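Local coordinates for UL37 (Suid herpesvirus 1, PDB 4K70), which is an inner tegument protein of the virion, represented here by its N-terminal half, and probably helps to control viral trafficking in infected cells, at residues C54-V58 against A106-L112; A69-G74 against L112-F118. All coordinates share one frame; numbering follows the deposited sequence.

Contact 1. Residues C54-V58 against A106-L112; sequences CRAYV and ALTEAGL. With NA (sodium ion), chain L.
Cys-54 meets the end of helix 101-109 with both of its side-chain atoms. Cys-54 SG lies 3.5 Å from Leu-107 CD2, and Cys-54 CB 4.1 Å from Ala-110 CB, so one short side chain reaches from the last helical turn, at Leu-107, to Ala-110 just beyond it. Chi1 of -76° sets SG opposite the carbonyl carbon of its own residue and directs it to the Ala-106 end of the contact. One turn on, Tyr-57 provides the flat surface. With CG anti to the backbone N (chi1 174°), its ring swings out to the loop side, where Leu-112 CD2 sits over one face in a CH-pi contact, 3.8 Å from the ring centroid and 24° off the normal. Leu-112 CD2 is displaced toward the rim and is 3.5 Å from Tyr-57 CE2. Ala-110 O approaches the edge of the same ring, in its plane, 3.6 Å from Tyr-57 CE2. Val-58 finishes the row, setting Val-58 CG2 against Ala-110 CB at 3.8 Å; here the backbones come closest, with 5.8 Å between the CA atoms of Val-58 and Ala-110. No hydrogen bond crosses, so the match rests on shape. Beside it, Glu-109 binds a sodium ion through OE2 and forms a salt bridge to Arg-51 through OE1. Gly-111 leaves the helix with positive phi, while its N bonds back to Thr-108 O and Leu-112 N to Leu-107 O. These bonds define a Schellman motif, a helix C-terminal end that turns Leu-112 back onto the neighbouring helix 39-60 in this all-helical fold.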
loop_
_atom_site.group_PDB
_atom_site.type_symbol
_atom_site.label_atom_id
_atom_site.label_comp_id
_atom_site.label_asym_id
_atom_site.label_seq_id
_atom_site.Cartn_x
_atom_site.Cartn_y
_atom_site.Cartn_z
ATOM N N CYS A 54 -10.033 -38.308 1.643
ATOM C CA CYS A 54 -11.313 -38.995 1.561
ATOM C C CYS A 54 -11.171 -40.459 1.939
ATOM O O CYS A 54 -12.018 -41.010 2.634
ATOM C CB CYS A 54 -11.917 -38.861 0.163
ATOM S SG CYS A 54 -12.636 -37.228 -0.113
ATOM N N ARG A 55 -10.086 -41.083 1.498
ATOM C CA ARG A 55 -9.838 -42.473 1.846
ATOM C C ARG A 55 -9.504 -42.614 3.323
ATOM O O ARG A 55 -9.848 -43.617 3.949
ATOM C CB ARG A 55 -8.721 -43.076 0.997
ATOM C CG ARG A 55 -7.825 -43.983 1.816
ATOM C CD ARG A 55 -7.494 -45.287 1.101
ATOM N NE ARG A 55 -6.326 -45.176 0.231
ATOM C CZ ARG A 55 -5.129 -44.738 0.615
ATOM N NH1 ARG A 55 -4.921 -44.340 1.866
ATOM N NH2 ARG A 55 -4.134 -44.689 -0.263
ATOM N N ALA A 56 -8.837 -41.614 3.885
ATOM C CA ALA A 56 -8.552 -41.635 5.314
ATOM C C ALA A 56 -9.842 -41.688 6.157
ATOM O O ALA A 56 -9.906 -42.396 7.166
ATOM C CB ALA A 56 -7.702 -40.443 5.710
ATOM N N TYR A 57 -10.864 -40.944 5.746
ATOM C CA TYR A 57 -12.114 -40.920 6.496
ATOM C C TYR A 57 -12.862 -42.235 6.329
ATOM O O TYR A 57 -13.397 -42.772 7.293
ATOM C CB TYR A 57 -13.003 -39.749 6.069
ATOM C CG TYR A 57 -14.364 -39.779 6.733
ATOM C CD1 TYR A 57 -14.497 -39.539 8.097
ATOM C CD2 TYR A 57 -15.509 -40.050 6.000
ATOM C CE1 TYR A 57 -15.732 -39.572 8.715
ATOM C CE2 TYR A 57 -16.757 -40.086 6.611
ATOM C CZ TYR A 57 -16.862 -39.850 7.968
ATOM O OH TYR A 57 -18.101 -39.885 8.583
ATOM N N VAL A 58 -12.900 -42.737 5.100
ATOM C CA VAL A 58 -13.516 -44.025 4.801
ATOM C C VAL A 58 -12.976 -45.150 5.697
ATOM O O VAL A 58 -13.743 -45.968 6.201
ATOM C CB VAL A 58 -13.327 -44.409 3.317
ATOM C CG1 VAL A 58 -13.608 -45.878 3.111
ATOM C CG2 VAL A 58 -14.240 -43.581 2.425
ATOM N N ALA A 106 -15.368 -37.885 -5.151
ATOM C CA ALA A 106 -14.624 -38.476 -4.041
ATOM C C ALA A 106 -15.256 -38.177 -2.689
ATOM O O ALA A 106 -15.367 -39.059 -1.831
ATOM C CB ALA A 106 -13.170 -38.028 -4.060
ATOM N N LEU A 107 -15.654 -36.925 -2.488
ATOM C CA LEU A 107 -16.300 -36.535 -1.246
ATOM C C LEU A 107 -17.653 -37.234 -1.081
ATOM O O LEU A 107 -17.992 -37.689 0.007
ATOM C CB LEU A 107 -16.462 -35.009 -1.176
ATOM C CG LEU A 107 -15.165 -34.223 -0.940
ATOM C CD1 LEU A 107 -15.355 -32.733 -1.244
ATOM C CD2 LEU A 107 -14.649 -34.423 0.480
ATOM N N THR A 108 -18.412 -37.324 -2.168
ATOM C CA THR A 108 -19.740 -37.939 -2.138
ATOM C C THR A 108 -19.650 -39.424 -1.793
ATOM O O THR A 108 -20.337 -39.913 -0.892
ATOM C CB THR A 108 -20.473 -37.775 -3.486
ATOM O OG1 THR A 108 -20.652 -36.383 -3.767
ATOM C CG2 THR A 108 -21.854 -38.444 -3.436
ATOM N N GLU A 109 -18.783 -40.121 -2.515
ATOM C CA GLU A 109 -18.535 -41.543 -2.320
ATOM C C GLU A 109 -18.043 -41.837 -0.903
ATOM O O GLU A 109 -18.381 -42.867 -0.321
ATOM C CB GLU A 109 -17.527 -42.029 -3.367
ATOM C CG GLU A 109 -16.900 -43.370 -3.073
ATOM C CD GLU A 109 -15.827 -43.741 -4.080
ATOM O OE1 GLU A 109 -14.777 -43.058 -4.118
ATOM O OE2 GLU A 109 -16.037 -44.717 -4.830
ATOM N N ALA A 110 -17.262 -40.922 -0.336
ATOM C CA ALA A 110 -16.836 -41.059 1.054
ATOM C C ALA A 110 -17.961 -40.651 2.003
ATOM O O ALA A 110 -17.826 -40.758 3.223
ATOM C CB ALA A 110 -15.589 -40.223 1.322
ATOM N N GLY A 111 -19.071 -40.180 1.439
ATOM C CA GLY A 111 -20.204 -39.731 2.240
ATOM C C GLY A 111 -19.927 -38.455 3.026
ATOM O O GLY A 111 -20.361 -38.309 4.169
ATOM N N LEU A 112 -19.188 -37.528 2.418
ATOM C CA LEU A 112 -18.887 -36.248 3.058
ATOM C C LEU A 112 -19.435 -35.113 2.208
ATOM O O LEU A 112 -19.924 -35.336 1.108
ATOM C CB LEU A 112 -17.378 -36.068 3.239
ATOM C CG LEU A 112 -16.609 -36.981 4.197
ATOM C CD1 LEU A 112 -15.113 -36.766 4.041
ATOM C CD2 LEU A 112 -17.022 -36.759 5.641
HETATM NA NA NA L . -17.956 -45.843 -5.609
#

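Contact 2. Residues A69-G74 against L112-F118; sequences AENLAG and LRTSAEF
Glu-70 and Ala-116 face each other with their CA atoms 6.1 Å apart, and the irregular 112-118 segment closes on the helix until Gly-74 CA and Phe-118 CA are separated by 4.5 Å. The helix is kinked here: the N of Ala-73 and of Gly-74 lack bonds to the preceding turn, and Gly-74 N instead donates to Phe-118 O (2.9 Å). A water joins the backbones, donating to Glu-70 O and Arg-113 O and accepting from Ala-116 N. Glu-70, extended beyond CG, brings its carboxylate to Arg-113. Glu-70 OE2 takes Arg-113 N at 2.6 Å on its anti lone pair and Arg-113 NE at 2.9 Å from above the carboxylate plane; Glu-70 OE1 receives Arg-113 NH2 at 3.0 Å. The guanidinium thus grips side-on, its plane 65° from the carboxylate. Asn-71 OD1 lies 3.5 Å from both Ala-116 CB and Phe-118 CB, while its ND2 bonds to Val-67 O. Arg-457 also pairs with Glu-70 OE1, and Glu-450 with Arg-113 NH2, extending the ionic network to helix 438-458. Three bonds from Arg-113 fix the buried carboxylate, and the surrounding positive charge probably keeps it ionised.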
loop_
_atom_site.group_PDB
_atom_site.type_symbol
_atom_site.label_atom_id
_atom_site.label_comp_id
_atom_site.label_asym_id
_atom_site.label_seq_id
_atom_site.Cartn_x
_atom_site.Cartn_y
_atom_site.Cartn_z
ATOM N N ALA A 69 -10.672 -33.605 4.758
ATOM C CA ALA A 69 -11.246 -33.813 3.432
ATOM C C ALA A 69 -12.227 -32.721 3.047
ATOM O O ALA A 69 -12.183 -32.198 1.929
ATOM C CB ALA A 69 -11.922 -35.163 3.360
ATOM N N GLU A 70 -13.129 -32.392 3.970
ATOM C CA GLU A 70 -14.156 -31.391 3.708
ATOM C C GLU A 70 -13.616 -29.949 3.590
ATOM O O GLU A 70 -14.188 -29.127 2.858
ATOM C CB GLU A 70 -15.259 -31.471 4.771
ATOM C CG GLU A 70 -16.228 -32.641 4.553
ATOM C CD GLU A 70 -17.423 -32.629 5.513
ATOM O OE1 GLU A 70 -17.265 -32.208 6.677
ATOM O OE2 GLU A 70 -18.523 -33.052 5.090
ATOM N N ASN A 71 -12.526 -29.648 4.297
ATOM C CA ASN A 71 -11.955 -28.292 4.276
ATOM C C ASN A 71 -10.569 -28.154 3.627
ATOM O O ASN A 71 -9.900 -27.115 3.762
ATOM C CB ASN A 71 -11.926 -27.726 5.689
ATOM C CG ASN A 71 -13.291 -27.732 6.337
ATOM O OD1 ASN A 71 -14.073 -26.792 6.185
ATOM N ND2 ASN A 71 -13.594 -28.808 7.058
ATOM N N LEU A 72 -10.163 -29.188 2.897
ATOM C CA LEU A 72 -8.872 -29.217 2.230
ATOM C C LEU A 72 -8.692 -28.055 1.262
ATOM O O LEU A 72 -7.601 -27.503 1.142
ATOM C CB LEU A 72 -8.691 -30.550 1.488
ATOM C CG LEU A 72 -7.264 -30.828 1.036
ATOM C CD1 LEU A 72 -6.387 -31.063 2.254
ATOM C CD2 LEU A 72 -7.237 -32.020 0.096
ATOM N N ALA A 73 -9.752 -27.689 0.555
ATOM C CA ALA A 73 -9.639 -26.581 -0.387
ATOM C C ALA A 73 -9.140 -25.299 0.317
ATOM O O ALA A 73 -8.194 -24.652 -0.134
ATOM C CB ALA A 73 -10.958 -26.343 -1.092
ATOM N N GLY A 74 -9.755 -24.958 1.441
ATOM C CA GLY A 74 -9.381 -23.765 2.180
ATOM C C GLY A 74 -8.024 -23.884 2.843
ATOM O O GLY A 74 -7.219 -22.951 2.806
ATOM N N LEU A 112 -19.188 -37.528 2.418
ATOM C CA LEU A 112 -18.887 -36.248 3.058
ATOM C C LEU A 112 -19.435 -35.113 2.208
ATOM O O LEU A 112 -19.924 -35.336 1.108
ATOM C CB LEU A 112 -17.378 -36.068 3.239
ATOM C CG LEU A 112 -16.609 -36.981 4.197
ATOM C CD1 LEU A 112 -15.113 -36.766 4.041
ATOM C CD2 LEU A 112 -17.022 -36.759 5.641
ATOM N N ARG A 113 -19.340 -33.890 2.716
ATOM C CA ARG A 113 -19.938 -32.746 2.038
ATOM C C ARG A 113 -18.976 -32.063 1.073
ATOM O O ARG A 113 -17.763 -32.089 1.278
ATOM C CB ARG A 113 -20.399 -31.723 3.075
ATOM C CG ARG A 113 -21.352 -32.282 4.137
ATOM C CD ARG A 113 -21.568 -31.254 5.246
ATOM N NE ARG A 113 -20.354 -31.018 6.030
ATOM C CZ ARG A 113 -20.062 -29.874 6.641
ATOM N NH1 ARG A 113 -20.886 -28.831 6.554
ATOM N NH2 ARG A 113 -18.936 -29.768 7.336
ATOM N N THR A 114 -19.524 -31.449 0.026
ATOM C CA THR A 114 -18.745 -30.547 -0.801
ATOM C C THR A 114 -18.959 -29.107 -0.341
ATOM O O THR A 114 -18.328 -28.176 -0.850
ATOM C CB THR A 114 -19.145 -30.650 -2.273
ATOM O OG1 THR A 114 -20.493 -30.190 -2.433
ATOM C CG2 THR A 114 -19.016 -32.091 -2.757
ATOM N N SER A 115 -19.830 -28.934 0.644
ATOM C CA SER A 115 -20.385 -27.621 0.946
ATOM C C SER A 115 -19.870 -26.948 2.218
ATOM O O SER A 115 -20.481 -25.986 2.684
ATOM C CB SER A 115 -21.908 -27.736 1.044
ATOM O OG SER A 115 -22.231 -28.454 2.219
ATOM N N ALA A 116 -18.774 -27.439 2.790
ATOM C CA ALA A 116 -18.199 -26.799 3.973
ATOM C C ALA A 116 -17.745 -25.365 3.665
ATOM O O ALA A 116 -17.517 -25.017 2.504
ATOM C CB ALA A 116 -17.042 -27.616 4.522
ATOM N N GLU A 117 -17.637 -24.540 4.707
ATOM C CA GLU A 117 -17.266 -23.137 4.545
ATOM C C GLU A 117 -15.850 -22.985 3.986
ATOM O O GLU A 117 -15.541 -21.982 3.353
ATOM C CB GLU A 117 -17.467 -22.350 5.853
ATOM C CG GLU A 117 -18.944 -22.267 6.254
ATOM C CD GLU A 117 -19.205 -21.409 7.489
ATOM O OE1 GLU A 117 -18.776 -20.242 7.518
ATOM O OE2 GLU A 117 -19.856 -21.900 8.435
ATOM N N PHE A 118 -15.017 -24.004 4.178
ATOM C CA PHE A 118 -13.704 -24.053 3.522
ATOM C C PHE A 118 -13.579 -25.177 2.491
ATOM O O PHE A 118 -12.467 -25.597 2.132
ATOM C CB PHE A 118 -12.587 -24.108 4.557
ATOM C CG PHE A 118 -12.430 -22.822 5.321
ATOM C CD1 PHE A 118 -11.722 -21.760 4.776
ATOM C CD2 PHE A 118 -13.015 -22.665 6.569
ATOM C CE1 PHE A 118 -11.585 -20.557 5.476
ATOM C CE2 PHE A 118 -12.882 -21.478 7.273
ATOM C CZ PHE A 118 -12.167 -20.423 6.728
HETATM O O HOH W 1 -16.812 -29.426 1.765
#

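In the fold
The centres of contact 1 and contact 2 lie 11 Å apart, toward one end of the elongated chain, and both belong to the part of the protein that defines the herpesvirus UL37 family. Along the sequence their segments alternate: 54-58, 69-74, 106-112, then 112-118. Helices 39-60 and 63-78 follow each other, and the chain from 106 to 118 passes from one to the other, ending helix 101-109 against the first and following the second as a loop, in the same direction, before helix 120-137. Leu-112 belongs to both contacts, and Leu-107 CD2 packs 3.6 Å from Ala-69 O. Apolar packing therefore gives way to ionic and backbone bonding along one continuous connection, which ties these helices together and meets helix 438-458.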